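PDB 4F3V: ESX-1 secretion system protein EccA1 from Mycobacterium tuberculosis, which probably powers the export of virulence factors such as EsxA and EsxB through the ESX-1 type VII secretion system by hydrolysing ATP. Local coordinates for residues 65-70 / 96-101; 42-47 / 76-81. All blocks are in the same frame, centred on the assembly; numbering follows the deposited sequence.

Interaction 1 of 2, residues 65-70 / 96-101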
# COMPACT_ATOMS: atom_id res chain seq x y z
N ARG A 65 -3.18 -7.20 19.85
CA ARG A 65 -2.67 -8.04 20.93
C ARG A 65 -3.38 -9.37 21.05
O ARG A 65 -2.89 -10.26 21.74
CB ARG A 65 -2.76 -7.33 22.27
CG ARG A 65 -1.75 -6.23 22.41
CD ARG A 65 -1.97 -5.61 23.78
NE ARG A 65 -0.78 -4.95 24.28
CZ ARG A 65 -0.76 -4.36 25.48
NH1 ARG A 65 -1.86 -4.33 26.24
NH2 ARG A 65 0.35 -3.77 25.88
N ASN A 66 -4.53 -9.50 20.38
CA ASN A 66 -5.28 -10.75 20.39
C ASN A 66 -5.03 -11.60 19.15
O ASN A 66 -5.67 -12.63 18.98
CB ASN A 66 -6.78 -10.49 20.56
CG ASN A 66 -7.12 -9.80 21.88
OD1 ASN A 66 -6.39 -9.92 22.84
ND2 ASN A 66 -8.26 -9.06 21.90
N PHE A 67 -4.08 -11.20 18.31
CA PHE A 67 -3.78 -11.96 17.10
C PHE A 67 -3.40 -13.39 17.47
O PHE A 67 -2.49 -13.60 18.25
CB PHE A 67 -2.63 -11.32 16.33
CG PHE A 67 -2.23 -12.09 15.09
CD1 PHE A 67 -2.95 -11.96 13.91
CD2 PHE A 67 -1.17 -12.96 15.11
CE1 PHE A 67 -2.60 -12.66 12.78
CE2 PHE A 67 -0.80 -13.69 13.97
CZ PHE A 67 -1.52 -13.53 12.80
N GLY A 68 -4.11 -14.35 16.89
CA GLY A 68 -3.80 -15.77 17.11
C GLY A 68 -4.61 -16.45 18.19
O GLY A 68 -4.63 -17.69 18.25
N GLN A 69 -5.28 -15.66 19.04
CA GLN A 69 -5.96 -16.19 20.22
C GLN A 69 -7.18 -17.04 19.85
O GLN A 69 -7.31 -18.19 20.29
CB GLN A 69 -6.38 -15.06 21.17
CG GLN A 69 -6.85 -15.57 22.52
CD GLN A 69 -8.28 -16.07 22.51
OE1 GLN A 69 -9.16 -15.55 21.79
NE2 GLN A 69 -8.53 -17.08 23.32
N LEU A 70 -8.05 -16.51 19.00
CA LEU A 70 -9.27 -17.21 18.61
C LEU A 70 -9.00 -18.40 17.70
O LEU A 70 -9.48 -19.49 17.96
CB LEU A 70 -10.26 -16.22 17.92
CG LEU A 70 -11.59 -16.80 17.45
CD1 LEU A 70 -12.28 -17.52 18.61
CD2 LEU A 70 -12.45 -15.67 16.85
N TYR A 96 0.50 -8.24 0.72
CA TYR A 96 1.39 -8.87 1.69
C TYR A 96 0.54 -9.86 2.51
O TYR A 96 -0.58 -9.52 2.89
CB TYR A 96 1.98 -7.78 2.59
CG TYR A 96 3.17 -8.25 3.35
CD1 TYR A 96 4.43 -8.29 2.76
CD2 TYR A 96 3.04 -8.67 4.68
CE1 TYR A 96 5.53 -8.76 3.45
CE2 TYR A 96 4.13 -9.14 5.37
CZ TYR A 96 5.37 -9.18 4.76
OH TYR A 96 6.45 -9.63 5.48
N PRO A 97 1.04 -11.08 2.76
CA PRO A 97 0.25 -12.05 3.53
C PRO A 97 0.16 -11.74 5.03
O PRO A 97 1.14 -11.33 5.64
CB PRO A 97 1.00 -13.37 3.28
CG PRO A 97 2.42 -12.94 3.14
CD PRO A 97 2.33 -11.64 2.34
N VAL A 98 -1.02 -11.92 5.61
CA VAL A 98 -1.23 -11.62 7.01
C VAL A 98 -0.87 -12.90 7.75
O VAL A 98 -1.69 -13.82 7.84
CB VAL A 98 -2.68 -11.19 7.30
CG1 VAL A 98 -2.86 -10.75 8.75
CG2 VAL A 98 -3.10 -10.07 6.38
N THR A 99 0.38 -12.99 8.21
CA THR A 99 0.83 -14.12 9.01
C THR A 99 1.34 -13.74 10.40
O THR A 99 1.72 -14.60 11.20
CB THR A 99 1.93 -14.88 8.26
OG1 THR A 99 3.09 -14.06 8.20
CG2 THR A 99 1.48 -15.23 6.80
N SER A 100 1.30 -12.46 10.72
CA SER A 100 1.75 -11.94 12.00
C SER A 100 1.22 -10.52 12.15
O SER A 100 0.73 -9.94 11.18
CB SER A 100 3.27 -11.90 12.01
OG SER A 100 3.73 -10.92 11.11
N PRO A 101 1.32 -9.93 13.34
CA PRO A 101 0.85 -8.54 13.52
C PRO A 101 1.56 -7.51 12.65
O PRO A 101 0.97 -6.46 12.33
CB PRO A 101 1.11 -8.29 15.01
CG PRO A 101 0.97 -9.64 15.62
CD PRO A 101 1.67 -10.54 14.62
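The ring of Phe67 lies against the backbone that runs from Thr99 into Pro101. One face of the ring takes the peptide unit joining Ser100 to Pro101. Pro101 N sits 4.3 Å above the plane of the Phe67 ring, over its centre. Ser100 C lies on the same face but is displaced toward the rim. The far end of the ring reaches further back along this chain. Phe67 CZ is 3.7 Å from Ser100 N and touches the carbonyl carbon of Thr99 as well. Nearer the root of the ring, Phe67 CD2 meets Pro101 CD at 3.8 Å. The proline ring also reaches the root of the phenylalanine, with Pro101 CG 4.0 Å from Phe67 CB. The two side chains cross at about a right angle. With chi1 at 178°, Phe67 CG stands anti to the backbone N and beside the carbonyl carbon, and the ring extends toward 99-101.

This is the mainly helical, TPR-type N-terminal domain of the EccA1 ATPase. Its helices are interrupted here by a small two-stranded antiparallel sheet, strands 84-86 and 95-97. The segment 96-101 leads out of that sheet into helix 101-115. Phe67 belongs to the turn just ahead of helix 69-72, and Gly68 is the N-cap residue of that helix. Gln69 N donates a hydrogen bond to Asn66 O (3.1 Å) and closes the turn. Gly68 N is held by Asp41 OD1 of helix 40-48.

Val98 adds a looser apolar contact, its CG1 standing 4.5 Å from Phe67 CE1 in an oblique position. Val98 is buried, while Thr99 is exposed. The Phe67 side chain also touches Asp41 of helix 40-48 and Ile104 of helix 101-115.

Interaction 2 of 2, residues 42-47 / 76-81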
# COMPACT_ATOMS: atom_id res chain seq x y z
N ALA A 42 -11.04 -12.84 13.78
CA ALA A 42 -12.28 -12.74 13.01
C ALA A 42 -12.34 -11.49 12.13
O ALA A 42 -12.92 -11.52 11.05
CB ALA A 42 -13.49 -12.85 13.95
N TRP A 43 -11.78 -10.37 12.59
CA TRP A 43 -11.62 -9.21 11.72
C TRP A 43 -10.76 -9.53 10.53
O TRP A 43 -11.11 -9.16 9.41
CB TRP A 43 -11.07 -7.99 12.46
CG TRP A 43 -12.00 -7.42 13.50
CD1 TRP A 43 -11.88 -7.51 14.87
CD2 TRP A 43 -13.24 -6.69 13.27
NE1 TRP A 43 -12.92 -6.89 15.49
CE2 TRP A 43 -13.78 -6.39 14.58
CE3 TRP A 43 -13.94 -6.29 12.14
CZ2 TRP A 43 -14.97 -5.69 14.74
CZ3 TRP A 43 -15.13 -5.59 12.32
CH2 TRP A 43 -15.63 -5.30 13.59
N ILE A 44 -9.69 -10.29 10.74
CA ILE A 44 -8.84 -10.73 9.64
C ILE A 44 -9.60 -11.71 8.71
O ILE A 44 -9.45 -11.68 7.50
CB ILE A 44 -7.51 -11.33 10.18
CG1 ILE A 44 -6.71 -10.22 10.91
CG2 ILE A 44 -6.68 -11.96 9.06
CD1 ILE A 44 -5.54 -10.73 11.74
N GLY A 45 -10.39 -12.59 9.30
CA GLY A 45 -11.28 -13.48 8.52
C GLY A 45 -12.19 -12.68 7.60
O GLY A 45 -12.37 -13.02 6.43
N ARG A 46 -12.75 -11.58 8.12
CA ARG A 46 -13.62 -10.72 7.30
C ARG A 46 -12.87 -10.13 6.11
O ARG A 46 -13.39 -10.11 4.97
CB ARG A 46 -14.26 -9.61 8.13
CG ARG A 46 -15.32 -10.12 9.10
CD ARG A 46 -15.82 -9.05 10.05
NE ARG A 46 -16.39 -7.91 9.35
CZ ARG A 46 -17.34 -7.10 9.83
NH1 ARG A 46 -17.86 -7.27 11.05
NH2 ARG A 46 -17.75 -6.09 9.09
N ILE A 47 -11.63 -9.68 6.37
CA ILE A 47 -10.75 -9.18 5.31
C ILE A 47 -10.54 -10.26 4.24
O ILE A 47 -10.65 -10.01 3.05
CB ILE A 47 -9.37 -8.72 5.86
CG1 ILE A 47 -9.55 -7.48 6.75
CG2 ILE A 47 -8.42 -8.44 4.71
CD1 ILE A 47 -8.28 -6.99 7.44
N ILE A 76 -5.95 -23.57 14.73
CA ILE A 76 -5.76 -23.13 13.33
C ILE A 76 -4.69 -22.06 13.30
O ILE A 76 -4.72 -21.11 14.10
CB ILE A 76 -7.07 -22.59 12.75
CG1 ILE A 76 -8.11 -23.73 12.59
CG2 ILE A 76 -6.84 -21.85 11.41
CD1 ILE A 76 -9.49 -23.26 12.17
N SER A 77 -3.70 -22.22 12.43
CA SER A 77 -2.75 -21.15 12.18
C SER A 77 -3.40 -20.06 11.31
O SER A 77 -4.08 -20.36 10.33
CB SER A 77 -1.51 -21.69 11.45
OG SER A 77 -0.70 -20.60 11.06
N MET A 78 -3.20 -18.79 11.65
CA MET A 78 -3.78 -17.69 10.86
C MET A 78 -3.26 -17.69 9.42
O MET A 78 -3.95 -17.21 8.53
CB MET A 78 -3.57 -16.33 11.52
CG MET A 78 -4.46 -16.11 12.74
SD MET A 78 -6.22 -16.10 12.32
CE MET A 78 -6.22 -14.56 11.43
N SER A 79 -2.08 -18.24 9.20
CA SER A 79 -1.53 -18.34 7.84
C SER A 79 -2.38 -19.19 6.94
O SER A 79 -2.38 -19.00 5.73
CB SER A 79 -0.12 -18.90 7.88
OG SER A 79 0.70 -18.02 8.61
N THR A 80 -3.10 -20.13 7.53
CA THR A 80 -3.95 -21.05 6.79
C THR A 80 -5.16 -20.32 6.17
O THR A 80 -5.71 -20.77 5.17
CB THR A 80 -4.37 -22.20 7.72
OG1 THR A 80 -3.18 -22.94 8.08
CG2 THR A 80 -5.39 -23.16 7.03
N LEU A 81 -5.58 -19.20 6.75
CA LEU A 81 -6.63 -18.39 6.12
C LEU A 81 -6.21 -17.77 4.78
O LEU A 81 -7.06 -17.42 3.96
CB LEU A 81 -7.11 -17.29 7.05
CG LEU A 81 -8.15 -17.71 8.08
CD1 LEU A 81 -7.52 -18.75 9.00
CD2 LEU A 81 -8.67 -16.48 8.82
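Met78 and Ile44 meet through the methyl end of the methionine. The contact joins helix 40-48 of the TPR-type N-terminal domain to the irregular segment 76-81, which precedes strand 84-86. Residues 78-81 have helical backbone angles but lack the regular bonds of a helix.

The Met78 side chain is folded rather than extended. It bends at both chi2 (-64°) and chi3 (-70°), and this brings CE up against the branched root of Ile44. Met78 CE is 3.5 Å from Ile44 CG2 and 3.7 Å from Ile44 CB. Met78 CE also lies 3.9 Å from Ile44 CD1, the end of the longer branch. One methyl group therefore meets both branches of the isoleucine. With Ile44 chi1 at -64°, CG1 lies beside the backbone N and CG2 anti to it, and CG2 is the branch that meets the methionine methyl most closely.

All four touching residues are buried, and their contacts are apolar. Phe11 of helix 2-17 packs on Met78, and Val15 of the same helix packs on Leu81. The Leu81 carbonyl O accepts a hydrogen bond from Arg48 NE, a second tie to the end of helix 40-48. Gly45 presents bare backbone to Leu81. Of the Leu81 side chain, the CD2 methyl makes the contact, 4.0 Å from Gly45 CA.

Interactions 1 and 2 are neighbours, with centres about 8 Å apart on the same side of the chain's centre. Their segments alternate along the chain: 42-47, 65-70, 76-81, then 96-101. The two contacts touch directly. Phe67 CD1 packs on Ile44 CD1 at 3.6 Å, and Phe67 CZ lies 3.7 Å from Met78 CB. Near the surface, Thr99 CB meets Ser79 OG at 3.4 Å. Interaction 2 is the buried contact, while interaction 1 lies closer to the surface. Together they join helix 40-48, the turn before helix 69-72, the loop before strand 84-86, and strand 95-97 with the residues after it into one packed region of the N-terminal domain.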